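Side-chain contacts in malonyl CoA-acyl carrier protein transacylase (PDB 3EZO), which probably transfers the malonyl group of malonyl-CoA to holo-acyl carrier protein, giving malonyl-ACP and free CoA: residues A[91-96]-A[267-272]; A[228-233]-A[247-252]; A[147-152]-A[173-178]; A[154-159]-A[186-191]; A[37-42]-A[72-77]. One frame throughout, in Å; residues are numbered along the deposited sequence.

Interaction 1: residues A[91-96]-A[267-272]; sequences PSIVAG and VQHIAR
Ile93 and Ala95 pack against His269 and Ile270 in a buried, almost wholly apolar helix-on-sheet contact of the larger alpha/beta core. Strand 93-96 belongs to the parallel sheet, between strands 11-15 and 233-234, and the helix runs nearly antiparallel to it, at 173° with the axes 9.6 Å apart, as is usual where helices cover a parallel sheet. Ile93 and Ala95 lie two apart on the strand and so face the same side. Ile93 and Ile270 carry the contact, and Ile93 uses two branches. Its CG2 lies 4.0 Å from Ile270 CG2 and as close to CG1 of that residue. The other branch stretches away because CG1 stands opposite the backbone N (chi1 -171°), which carries CD1 to the imidazole of His269, 3.9 Å from CD2. There it meets the ring at its edge and in its plane, so neither ring face is used by the isoleucine. Ile270 sends CD1 toward Ala95, 4.2 Å from CB; the small methyl of Ala95 leaves Ile270 CD1 able to approach the strand. Ile270 also rests on Ala12 of strand 11-15, so the helix straddles two strands. The strand leads toward Ser98, predicted to be an active-site residue and probably the nucleophile, as in this family. No hydrogen bond crosses the interface, so the attachment rests on apolar shape and burial.

Interaction 2: residues A[228-233]-A[247-252]; sequences KAPKIS and AAIKDA
The puckered ring of Pro230, the nearest thing here to a flat group, presents CD and CG to the CD1 methyl of Ile249. This is loop-on-helix packing at the margin of the alpha/beta core: residues 228-232 lead into edge strand 233-234 of the parallel sheet, and helix 246-256 follows that strand. Proline suits the loop, because its ring restrains the backbone and offers a compact apolar surface without needing a polar partner. Isoleucine suits the helix because it is long enough to bridge to the loop. Its CG1 sits beside the backbone N and opposite the carbonyl carbon, and the chain beyond is extended (chi2 172°), so CD1 is carried well out from the helix axis. The same methyl comes within 4.2 Å of Lys228 O, whereas the lysine side chain starts off in the other direction, as befits an exposed charge. Ile249 also packs on Val243. Beside this small apolar patch the helix is tied by a polar group: Lys250 NZ is hydrogen-bonded to Leu222 O and Val225 O, joining it to the end of helix 212-223 and the loop beyond. Asp251, by contrast, forms a salt bridge within the helix, to Arg255. The closest approach between loop and helix is Ile249 CD1 to Pro230 CD, 3.6 Å.

Interaction 3: residues A[147-152]-A[173-178]; sequences DTVRAV and VVIAGT
Val149 sets its two methyls over Val173 and Ile175, alternate residues on one face of strand 172-176. The contact lies in the smaller subdomain, whose four-stranded antiparallel sheet and two covering helices have the order of a ferredoxin-like fold; here helix 146-156 is pressed on the sheet. CG1 of Val149 bridges both strand residues, 3.5 Å from Ile175 CG2 and 3.7 Å from Val173 CG1. Its CG2 adds to the grip on one of them, 4.0 Å from Val173 CB, as the two valines lie side by side, pointing opposite ways. Short branched side chains suit this spot, where helix and strand come close: the CA atoms of Val149 and Val173 are 7.4 Å apart. Val149 holds CG1 opposite its own backbone N (chi1 -177°), an arrangement that keeps both methyls clear of the helical backbone. Ile175 instead turns CG1 into the crowded position between N and carbonyl carbon (chi1 67°), which leaves CG2 beside N to meet the valine. In the next shell Ile175 packs on Ile182 and Ala185 of helix 179-191 and on Ala139 and Ile141 of the adjoining strand, so both helices share this apolar layer. Further out, the exposed side of helix 146-156 carries a salt bridge, Arg150 NH1 to Asp147 OD1 at 2.9 Å, whose hydrogen bond is weak and bent. Where the chain leaves the strand, Thr178 stands at an N-cap, its OG1 bonded to Gly181 N and Val161 O.

Interaction 4: residues A[154-159]-A[186-191]; sequences AEASAT and CEIAKE
Ala156, which packs on Ile188, has its carbonyl oxygen gripped twice from within its own segment: Thr159 N and Thr159 OG1 both bond to Ala156 O, each at 2.9 Å. The hydroxyl approaches in the carbonyl plane, with a C=O...O angle of 159°. Residues 157-159 keep helical backbone angles without the regular bonds, and the threonine adds a second donor. Helices 146-156 and 179-191 are the pair that covers one side of the ferredoxin-like subdomain's sheet. Ile188 provides the bridge. Its CD1 lies 3.5 Å from Glu155 CG and also 3.6 Å from Glu155 OE2, while its CG2 lies 3.8 Å from Glu155 OE1. The glutamate chain is extended, with CG opposite the backbone N (chi1 -171°), so its whole length, carboxylate included, passes obliquely over the isoleucine, and OE1 goes on to a salt bridge with Lys192. That partner probably also eases the nearness of Glu191, another acid. A long acid suits the exposed rim, where it can lie on the isoleucine and still meet a lysine, whereas alanine gives Ile188 room beneath: Ile188 CD1 lies 4.1 Å from Ala156 CB.

Interaction 5: residues A[37-42]-A[72-77]; sequences ETLDEA and MLTAAY
Thr74 is the centre of this contact, meeting Thr38, Leu39 and Ala42 of the helix opposite. Its rotamer decides what each branch meets. With chi1 at -60°, OG1 lies beside the backbone N, where it is hydrogen-bonded to Pro70 O one turn back, and CG2 stands opposite that N. The hydroxyl is thus satisfied within its own helix, yet both branches touch the opposite helix, CG2 meeting Leu39 and Ala42 and OG1 touching Ala42. Thr38 adopts the same conformation (chi1 -57°): its OG1 is bonded to Val34 O and to Arg81 NH1, and its CG2 comes 4.2 Å from Thr74 CG2 as the two threonines lie alongside, pointing opposite ways. Thr38 CG2 is also 4.0 Å from Thr74 O. Leu39 leaves its helix to one side, and from that start its CD2 branch reaches to 3.8 Å from Thr74 CG2, the two side chains nearly perpendicular. Ala42 closes the other end, its CB 3.6 Å from Thr74 OG1 and 3.8 Å from Thr74 CG2. A small residue suits position 42, since the CA atoms of Ala42 and Thr74 come within 6.7 Å. The helices run antiparallel, 159° between their directions, with axes 9.8 Å apart. Glu41 ties them again through a salt bridge to Arg81, further along helix 65-85. Helix 113-128 touches both partners, Phe113 packing on Thr38 and Leu117 on Thr74; helix 50-56 touches Leu39 and Ala42, and helix 99-107 lies against Leu73, Ala76 and Tyr77.

Interactions 1 and 2 serve the parallel sheet and touch through Val94 N and Ser233 O, a probable hydrogen bond between adjacent strands; the first is buried, the second a smaller, partly exposed patch at the sheet's margin. Interactions 3 and 4 share helix 146-156 in the smaller subdomain and join where Val152 packs on Ile188: pure methyl packing against the sheet, then a glutamate laid over isoleucine at the rim. Interaction 5 touches none of the others, its centre about 41 Å from that of interaction 4. Like interaction 4 it pairs two helices, but in the larger part of the fold and more buried; both threonine hydroxyls bond a carbonyl one turn back, and that of Thr38 also meets Arg81.

Interaction 1: residues A[91-96]-A[267-272]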
# COMPACT_ATOMS: atom_id res chain seq x y z
N PRO A 91 -10.40 -11.35 -10.00
CA PRO A 91 -9.60 -10.61 -10.95
C PRO A 91 -8.52 -11.49 -11.57
O PRO A 91 -8.21 -12.56 -11.06
CB PRO A 91 -8.98 -9.50 -10.10
CG PRO A 91 -8.97 -10.07 -8.72
CD PRO A 91 -10.20 -10.88 -8.62
N SER A 92 -8.00 -11.07 -12.71
CA SER A 92 -6.97 -11.88 -13.37
C SER A 92 -5.56 -11.54 -12.88
O SER A 92 -4.63 -12.31 -13.09
CB SER A 92 -7.06 -11.74 -14.88
OG SER A 92 -7.19 -10.38 -15.27
N ILE A 93 -5.41 -10.38 -12.25
CA ILE A 93 -4.14 -9.92 -11.73
C ILE A 93 -4.41 -8.91 -10.63
O ILE A 93 -5.37 -8.16 -10.70
CB ILE A 93 -3.22 -9.36 -12.86
CG1 ILE A 93 -1.79 -9.09 -12.33
CG2 ILE A 93 -3.81 -8.13 -13.49
CD1 ILE A 93 -0.71 -8.97 -13.48
N VAL A 94 -3.58 -8.94 -9.59
CA VAL A 94 -3.71 -8.02 -8.49
C VAL A 94 -2.36 -7.38 -8.15
O VAL A 94 -1.32 -7.87 -8.56
CB VAL A 94 -4.26 -8.72 -7.26
CG1 VAL A 94 -5.73 -9.20 -7.53
CG2 VAL A 94 -3.35 -9.90 -6.87
N ALA A 95 -2.43 -6.27 -7.41
CA ALA A 95 -1.28 -5.59 -6.84
C ALA A 95 -1.83 -4.71 -5.73
O ALA A 95 -3.05 -4.44 -5.65
CB ALA A 95 -0.57 -4.72 -7.92
N GLY A 96 -0.94 -4.27 -4.85
CA GLY A 96 -1.29 -3.26 -3.84
C GLY A 96 -0.10 -2.39 -3.46
O GLY A 96 1.05 -2.79 -3.61
N VAL A 267 1.17 -0.79 -12.37
CA VAL A 267 -0.01 -0.45 -13.18
C VAL A 267 0.25 -0.64 -14.68
O VAL A 267 -0.57 -1.22 -15.38
CB VAL A 267 -0.51 0.99 -12.89
CG1 VAL A 267 -1.61 1.38 -13.85
CG2 VAL A 267 -1.00 1.14 -11.40
N GLN A 268 1.42 -0.19 -15.16
CA GLN A 268 1.78 -0.39 -16.55
C GLN A 268 1.95 -1.85 -16.89
O GLN A 268 1.59 -2.27 -17.98
CB GLN A 268 3.07 0.37 -16.85
CG GLN A 268 2.87 1.88 -16.72
CD GLN A 268 4.14 2.66 -16.87
OE1 GLN A 268 5.23 2.18 -16.54
NE2 GLN A 268 4.00 3.89 -17.37
N HIS A 269 2.46 -2.64 -15.94
CA HIS A 269 2.62 -4.08 -16.12
C HIS A 269 1.24 -4.69 -16.33
O HIS A 269 1.05 -5.52 -17.24
CB HIS A 269 3.33 -4.73 -14.92
CG HIS A 269 3.40 -6.21 -15.02
ND1 HIS A 269 4.55 -6.87 -15.38
CD2 HIS A 269 2.46 -7.17 -14.84
CE1 HIS A 269 4.32 -8.17 -15.39
NE2 HIS A 269 3.05 -8.37 -15.08
N ILE A 270 0.29 -4.26 -15.50
CA ILE A 270 -1.09 -4.76 -15.56
C ILE A 270 -1.71 -4.46 -16.93
O ILE A 270 -2.28 -5.34 -17.56
CB ILE A 270 -1.96 -4.18 -14.39
CG1 ILE A 270 -1.51 -4.86 -13.06
CG2 ILE A 270 -3.44 -4.35 -14.70
CD1 ILE A 270 -1.96 -4.15 -11.82
N ALA A 271 -1.56 -3.21 -17.38
CA ALA A 271 -2.02 -2.79 -18.70
C ALA A 271 -1.40 -3.60 -19.83
O ALA A 271 -2.10 -3.93 -20.79
CB ALA A 271 -1.71 -1.34 -18.92
N ARG A 272 -0.10 -3.91 -19.75
CA ARG A 272 0.57 -4.70 -20.82
C ARG A 272 0.08 -6.14 -20.84
O ARG A 272 0.28 -6.83 -21.82
CB ARG A 272 2.12 -4.69 -20.70
CG ARG A 272 2.73 -3.37 -21.05
CD ARG A 272 4.24 -3.47 -21.32
NE ARG A 272 4.83 -4.02 -20.12
CZ ARG A 272 5.20 -3.29 -19.07
NH1 ARG A 272 5.08 -1.97 -19.09
NH2 ARG A 272 5.70 -3.90 -18.01

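Interaction 2: residues A[228-233]-A[247-252]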
# COMPACT_ATOMS: atom_id res chain seq x y z
N LYS A 228 1.88 -19.66 0.40
CA LYS A 228 1.52 -20.58 -0.66
C LYS A 228 1.60 -19.91 -2.02
O LYS A 228 1.46 -18.68 -2.11
CB LYS A 228 0.07 -20.97 -0.48
CG LYS A 228 -0.27 -21.59 0.84
CD LYS A 228 -0.68 -23.01 0.70
CE LYS A 228 -1.49 -23.45 1.90
NZ LYS A 228 -1.53 -24.91 1.92
N ALA A 229 1.75 -20.70 -3.08
CA ALA A 229 1.81 -20.17 -4.45
C ALA A 229 0.47 -19.52 -4.77
O ALA A 229 -0.55 -20.13 -4.52
CB ALA A 229 2.10 -21.29 -5.47
N PRO A 230 0.47 -18.30 -5.32
CA PRO A 230 -0.80 -17.61 -5.53
C PRO A 230 -1.67 -18.23 -6.62
O PRO A 230 -1.17 -18.78 -7.58
CB PRO A 230 -0.40 -16.16 -5.87
CG PRO A 230 1.04 -16.13 -6.03
CD PRO A 230 1.64 -17.43 -5.55
N LYS A 231 -2.98 -18.13 -6.46
CA LYS A 231 -3.92 -18.57 -7.46
C LYS A 231 -4.27 -17.43 -8.40
O LYS A 231 -5.00 -17.62 -9.36
CB LYS A 231 -5.19 -19.10 -6.78
CG LYS A 231 -6.07 -18.03 -6.16
CD LYS A 231 -7.06 -18.61 -5.07
CE LYS A 231 -7.82 -17.49 -4.30
NZ LYS A 231 -8.53 -18.06 -3.10
N ILE A 232 -3.80 -16.23 -8.10
CA ILE A 232 -3.95 -15.08 -8.99
C ILE A 232 -2.58 -14.45 -9.12
O ILE A 232 -1.87 -14.32 -8.11
CB ILE A 232 -4.85 -13.99 -8.38
CG1 ILE A 232 -6.24 -14.52 -8.00
CG2 ILE A 232 -5.04 -12.82 -9.39
CD1 ILE A 232 -7.13 -13.42 -7.39
N SER A 233 -2.22 -14.00 -10.32
CA SER A 233 -0.93 -13.32 -10.51
C SER A 233 -0.87 -12.07 -9.63
O SER A 233 -1.79 -11.26 -9.66
CB SER A 233 -0.75 -12.93 -11.98
OG SER A 233 -0.69 -14.11 -12.76
N ALA A 247 9.20 -18.60 -1.28
CA ALA A 247 10.44 -17.94 -0.82
C ALA A 247 10.68 -16.57 -1.50
O ALA A 247 11.13 -15.58 -0.85
CB ALA A 247 11.64 -18.90 -1.01
N ALA A 248 10.40 -16.52 -2.80
CA ALA A 248 10.55 -15.29 -3.60
C ALA A 248 9.54 -14.22 -3.19
O ALA A 248 9.86 -13.05 -3.14
CB ALA A 248 10.37 -15.62 -5.08
N ILE A 249 8.32 -14.66 -2.88
CA ILE A 249 7.26 -13.74 -2.39
C ILE A 249 7.67 -13.12 -1.07
O ILE A 249 7.62 -11.91 -0.91
CB ILE A 249 5.94 -14.49 -2.25
CG1 ILE A 249 5.44 -14.92 -3.63
CG2 ILE A 249 4.91 -13.65 -1.44
CD1 ILE A 249 4.23 -15.85 -3.55
N LYS A 250 8.10 -13.96 -0.14
CA LYS A 250 8.65 -13.51 1.12
C LYS A 250 9.79 -12.52 0.92
O LYS A 250 9.80 -11.46 1.56
CB LYS A 250 9.17 -14.68 1.95
CG LYS A 250 8.12 -15.68 2.40
CD LYS A 250 8.69 -16.68 3.44
CE LYS A 250 7.63 -17.69 3.85
NZ LYS A 250 8.14 -18.66 4.82
N ASP A 251 10.75 -12.85 0.04
CA ASP A 251 11.90 -11.98 -0.14
C ASP A 251 11.50 -10.61 -0.71
O ASP A 251 12.05 -9.56 -0.32
CB ASP A 251 12.97 -12.62 -1.04
CG ASP A 251 14.21 -11.76 -1.10
OD1 ASP A 251 14.85 -11.56 -0.05
OD2 ASP A 251 14.47 -11.23 -2.19
N ALA A 252 10.52 -10.62 -1.62
CA ALA A 252 9.98 -9.39 -2.18
C ALA A 252 9.32 -8.56 -1.08
O ALA A 252 9.42 -7.34 -1.07
CB ALA A 252 9.03 -9.67 -3.32

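Interaction 3: residues A[147-152]-A[173-178]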
# COMPACT_ATOMS: atom_id res chain seq x y z
N ASP A 147 13.15 10.94 -13.10
CA ASP A 147 14.61 11.04 -13.17
C ASP A 147 15.06 12.36 -12.54
O ASP A 147 16.14 12.43 -11.97
CB ASP A 147 15.13 10.89 -14.63
CG ASP A 147 15.24 9.41 -15.07
OD1 ASP A 147 15.21 8.47 -14.24
OD2 ASP A 147 15.39 9.17 -16.29
N THR A 148 14.22 13.41 -12.64
CA THR A 148 14.53 14.70 -12.01
C THR A 148 14.48 14.56 -10.49
O THR A 148 15.32 15.04 -9.80
CB THR A 148 13.61 15.81 -12.52
OG1 THR A 148 13.76 15.86 -13.93
CG2 THR A 148 14.00 17.18 -11.96
N VAL A 149 13.50 13.84 -9.97
CA VAL A 149 13.44 13.64 -8.55
C VAL A 149 14.67 12.85 -8.13
O VAL A 149 15.29 13.18 -7.13
CB VAL A 149 12.12 12.99 -8.08
CG1 VAL A 149 12.10 12.86 -6.50
CG2 VAL A 149 10.95 13.82 -8.53
N ARG A 150 15.07 11.86 -8.89
CA ARG A 150 16.29 11.11 -8.53
C ARG A 150 17.52 12.02 -8.47
O ARG A 150 18.34 11.92 -7.51
CB ARG A 150 16.53 9.91 -9.46
CG ARG A 150 15.47 8.82 -9.31
CD ARG A 150 15.72 7.72 -10.33
NE ARG A 150 14.76 6.60 -10.26
CZ ARG A 150 13.83 6.31 -11.18
NH1 ARG A 150 13.68 7.04 -12.30
NH2 ARG A 150 13.04 5.25 -10.98
N ALA A 151 17.61 12.93 -9.45
CA ALA A 151 18.73 13.91 -9.51
C ALA A 151 18.69 14.83 -8.30
O ALA A 151 19.71 15.05 -7.65
CB ALA A 151 18.70 14.74 -10.84
N VAL A 152 17.49 15.33 -7.97
CA VAL A 152 17.31 16.12 -6.75
C VAL A 152 17.84 15.41 -5.50
O VAL A 152 18.60 16.00 -4.72
CB VAL A 152 15.84 16.51 -6.53
CG1 VAL A 152 15.63 17.08 -5.06
CG2 VAL A 152 15.39 17.47 -7.64
N VAL A 173 5.85 11.92 -6.77
CA VAL A 173 6.91 11.09 -6.21
C VAL A 173 7.09 11.42 -4.75
O VAL A 173 7.12 12.58 -4.36
CB VAL A 173 8.25 11.26 -6.99
CG1 VAL A 173 9.33 10.37 -6.41
CG2 VAL A 173 8.03 11.01 -8.49
N VAL A 174 7.17 10.38 -3.92
CA VAL A 174 7.49 10.54 -2.54
C VAL A 174 8.96 10.17 -2.32
O VAL A 174 9.42 9.13 -2.80
CB VAL A 174 6.56 9.68 -1.63
CG1 VAL A 174 6.97 9.70 -0.15
CG2 VAL A 174 5.01 10.11 -1.83
N ILE A 175 9.66 10.98 -1.55
CA ILE A 175 11.05 10.71 -1.17
C ILE A 175 11.14 10.45 0.33
O ILE A 175 10.21 10.78 1.07
CB ILE A 175 11.96 11.92 -1.56
CG1 ILE A 175 11.64 13.18 -0.72
CG2 ILE A 175 11.77 12.23 -3.06
CD1 ILE A 175 12.68 14.40 -0.88
N ALA A 176 12.24 9.86 0.74
CA ALA A 176 12.44 9.43 2.11
C ALA A 176 13.92 9.35 2.42
O ALA A 176 14.73 9.07 1.54
CB ALA A 176 11.77 8.07 2.36
N GLY A 177 14.27 9.58 3.68
CA GLY A 177 15.68 9.52 4.16
C GLY A 177 15.85 10.32 5.43
O GLY A 177 14.91 10.44 6.24
N THR A 178 17.03 10.91 5.61
CA THR A 178 17.33 11.71 6.79
C THR A 178 16.54 13.00 6.77
O THR A 178 16.17 13.52 5.68
CB THR A 178 18.84 12.08 6.90
OG1 THR A 178 19.19 12.93 5.80
CG2 THR A 178 19.73 10.85 6.96

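Interaction 4: residues A[154-159]-A[186-191]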
# COMPACT_ATOMS: atom_id res chain seq x y z
N ALA A 154 20.00 12.83 -5.39
CA ALA A 154 21.42 12.57 -5.51
C ALA A 154 22.19 13.84 -5.09
O ALA A 154 23.12 13.80 -4.31
CB ALA A 154 21.76 12.09 -6.96
N GLU A 155 21.71 14.99 -5.52
CA GLU A 155 22.27 16.26 -5.13
C GLU A 155 22.10 16.60 -3.62
O GLU A 155 23.08 16.99 -2.95
CB GLU A 155 21.63 17.33 -6.02
CG GLU A 155 22.24 18.70 -5.91
CD GLU A 155 21.60 19.66 -6.88
OE1 GLU A 155 20.94 19.19 -7.88
OE2 GLU A 155 21.76 20.87 -6.61
N ALA A 156 20.88 16.44 -3.11
CA ALA A 156 20.56 16.66 -1.71
C ALA A 156 21.36 15.75 -0.75
O ALA A 156 21.57 16.08 0.45
CB ALA A 156 19.04 16.47 -1.49
N SER A 157 21.80 14.59 -1.26
CA SER A 157 22.37 13.53 -0.43
C SER A 157 23.67 13.92 0.26
O SER A 157 24.05 13.29 1.25
CB SER A 157 22.57 12.23 -1.23
OG SER A 157 21.33 11.50 -1.28
N ALA A 158 24.37 14.93 -0.25
CA ALA A 158 25.53 15.50 0.47
C ALA A 158 25.19 15.96 1.89
O ALA A 158 26.09 16.07 2.71
CB ALA A 158 26.17 16.68 -0.34
N THR A 159 23.92 16.30 2.16
CA THR A 159 23.51 16.73 3.50
C THR A 159 22.98 15.59 4.36
O THR A 159 22.78 15.76 5.55
CB THR A 159 22.46 17.85 3.50
OG1 THR A 159 21.19 17.36 2.98
CG2 THR A 159 22.94 18.99 2.67
N CYS A 186 13.69 19.03 -0.75
CA CYS A 186 12.56 19.95 -1.00
C CYS A 186 13.01 21.31 -1.57
O CYS A 186 12.45 21.84 -2.55
CB CYS A 186 11.70 20.13 0.25
SG CYS A 186 10.84 18.62 0.69
N GLU A 187 14.05 21.86 -0.98
CA GLU A 187 14.61 23.14 -1.41
C GLU A 187 15.10 23.07 -2.86
O GLU A 187 14.71 23.87 -3.71
CB GLU A 187 15.74 23.45 -0.46
CG GLU A 187 16.35 24.77 -0.51
CD GLU A 187 17.60 24.76 0.35
OE1 GLU A 187 17.45 24.51 1.59
OE2 GLU A 187 18.71 24.93 -0.22
N ILE A 188 15.91 22.05 -3.16
CA ILE A 188 16.37 21.83 -4.55
C ILE A 188 15.18 21.63 -5.51
O ILE A 188 15.15 22.24 -6.61
CB ILE A 188 17.36 20.63 -4.64
CG1 ILE A 188 18.62 20.91 -3.81
CG2 ILE A 188 17.77 20.36 -6.08
CD1 ILE A 188 19.63 19.81 -3.85
N ALA A 189 14.20 20.84 -5.08
CA ALA A 189 13.05 20.51 -5.92
C ALA A 189 12.32 21.77 -6.34
O ALA A 189 11.98 21.96 -7.52
CB ALA A 189 12.12 19.57 -5.23
N LYS A 190 12.07 22.63 -5.35
CA LYS A 190 11.46 23.95 -5.60
C LYS A 190 12.28 24.78 -6.59
O LYS A 190 11.72 25.32 -7.54
CB LYS A 190 11.23 24.73 -4.31
CG LYS A 190 10.10 24.20 -3.46
CD LYS A 190 10.22 24.61 -1.99
CE LYS A 190 8.99 24.13 -1.15
NZ LYS A 190 9.21 23.94 0.34
N GLU A 191 13.59 24.82 -6.40
CA GLU A 191 14.46 25.56 -7.32
C GLU A 191 14.31 25.05 -8.74
O GLU A 191 14.38 25.84 -9.68
CB GLU A 191 15.95 25.44 -6.94
CG GLU A 191 16.36 26.03 -5.59
CD GLU A 191 17.66 25.40 -5.01
OE1 GLU A 191 18.32 24.56 -5.69
OE2 GLU A 191 18.04 25.75 -3.87

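Interaction 5: residues A[37-42]-A[72-77]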
# COMPACT_ATOMS: atom_id res chain seq x y z
N GLU A 37 -18.17 -10.46 9.55
CA GLU A 37 -17.38 -11.62 9.91
C GLU A 37 -15.88 -11.33 9.77
O GLU A 37 -15.09 -11.85 10.52
CB GLU A 37 -17.77 -12.82 9.05
CG GLU A 37 -19.23 -13.28 9.23
CD GLU A 37 -19.64 -14.43 8.29
OE1 GLU A 37 -19.70 -14.32 7.00
OE2 GLU A 37 -19.90 -15.47 8.87
N THR A 38 -15.51 -10.50 8.80
CA THR A 38 -14.13 -10.09 8.61
C THR A 38 -13.61 -9.20 9.75
O THR A 38 -12.47 -9.38 10.25
CB THR A 38 -13.96 -9.35 7.29
OG1 THR A 38 -14.41 -10.22 6.26
CG2 THR A 38 -12.47 -8.99 7.06
N LEU A 39 -14.45 -8.28 10.19
CA LEU A 39 -14.13 -7.44 11.37
C LEU A 39 -14.05 -8.29 12.62
O LEU A 39 -13.20 -8.05 13.47
CB LEU A 39 -15.17 -6.34 11.56
CG LEU A 39 -15.12 -5.30 10.48
CD1 LEU A 39 -16.38 -4.35 10.48
CD2 LEU A 39 -13.81 -4.48 10.56
N ASP A 40 -14.90 -9.31 12.71
CA ASP A 40 -14.83 -10.22 13.85
C ASP A 40 -13.54 -11.00 13.83
O ASP A 40 -12.89 -11.17 14.87
CB ASP A 40 -16.00 -11.19 13.90
CG ASP A 40 -17.26 -10.55 14.48
OD1 ASP A 40 -17.15 -9.81 15.48
OD2 ASP A 40 -18.37 -10.82 13.96
N GLU A 41 -13.17 -11.50 12.66
CA GLU A 41 -11.94 -12.28 12.53
C GLU A 41 -10.72 -11.42 12.89
O GLU A 41 -9.82 -11.86 13.62
CB GLU A 41 -11.82 -12.84 11.09
CG GLU A 41 -10.51 -13.57 10.85
CD GLU A 41 -10.41 -14.30 9.46
OE1 GLU A 41 -11.25 -14.09 8.53
OE2 GLU A 41 -9.45 -15.10 9.36
N ALA A 42 -10.70 -10.21 12.37
CA ALA A 42 -9.62 -9.26 12.69
C ALA A 42 -9.50 -8.99 14.21
O ALA A 42 -8.39 -9.01 14.79
CB ALA A 42 -9.78 -7.96 11.90
N MET A 72 -6.02 -1.25 7.42
CA MET A 72 -6.16 -1.11 5.99
C MET A 72 -6.20 -2.46 5.26
O MET A 72 -6.84 -2.57 4.21
CB MET A 72 -5.09 -0.20 5.38
CG MET A 72 -5.33 1.27 5.53
SD MET A 72 -6.94 1.82 4.97
CE MET A 72 -6.94 1.38 3.20
N LEU A 73 -5.52 -3.45 5.82
CA LEU A 73 -5.59 -4.82 5.36
C LEU A 73 -7.03 -5.34 5.56
O LEU A 73 -7.63 -5.88 4.64
CB LEU A 73 -4.60 -5.69 6.15
CG LEU A 73 -4.62 -7.18 5.89
CD1 LEU A 73 -3.66 -7.57 4.77
CD2 LEU A 73 -4.26 -7.93 7.16
N THR A 74 -7.55 -5.15 6.77
CA THR A 74 -8.91 -5.59 7.11
C THR A 74 -9.98 -4.93 6.23
O THR A 74 -10.83 -5.60 5.66
CB THR A 74 -9.21 -5.29 8.56
OG1 THR A 74 -8.26 -5.98 9.36
CG2 THR A 74 -10.65 -5.72 8.94
N ALA A 75 -9.90 -3.61 6.10
CA ALA A 75 -10.95 -2.84 5.42
C ALA A 75 -10.99 -3.17 3.95
O ALA A 75 -12.08 -3.40 3.38
CB ALA A 75 -10.74 -1.31 5.65
N ALA A 76 -9.81 -3.19 3.33
CA ALA A 76 -9.71 -3.55 1.92
C ALA A 76 -10.04 -5.00 1.69
O ALA A 76 -10.77 -5.30 0.74
CB ALA A 76 -8.34 -3.18 1.34
N TYR A 77 -9.60 -5.90 2.56
CA TYR A 77 -9.98 -7.31 2.41
C TYR A 77 -11.49 -7.55 2.63
O TYR A 77 -12.10 -8.32 1.91
CB TYR A 77 -9.14 -8.25 3.28
CG TYR A 77 -9.29 -9.69 2.85
CD1 TYR A 77 -9.11 -10.08 1.52
CD2 TYR A 77 -9.64 -10.66 3.76
CE1 TYR A 77 -9.27 -11.45 1.13
CE2 TYR A 77 -9.80 -11.99 3.39
CZ TYR A 77 -9.63 -12.37 2.09
OH TYR A 77 -9.78 -13.71 1.80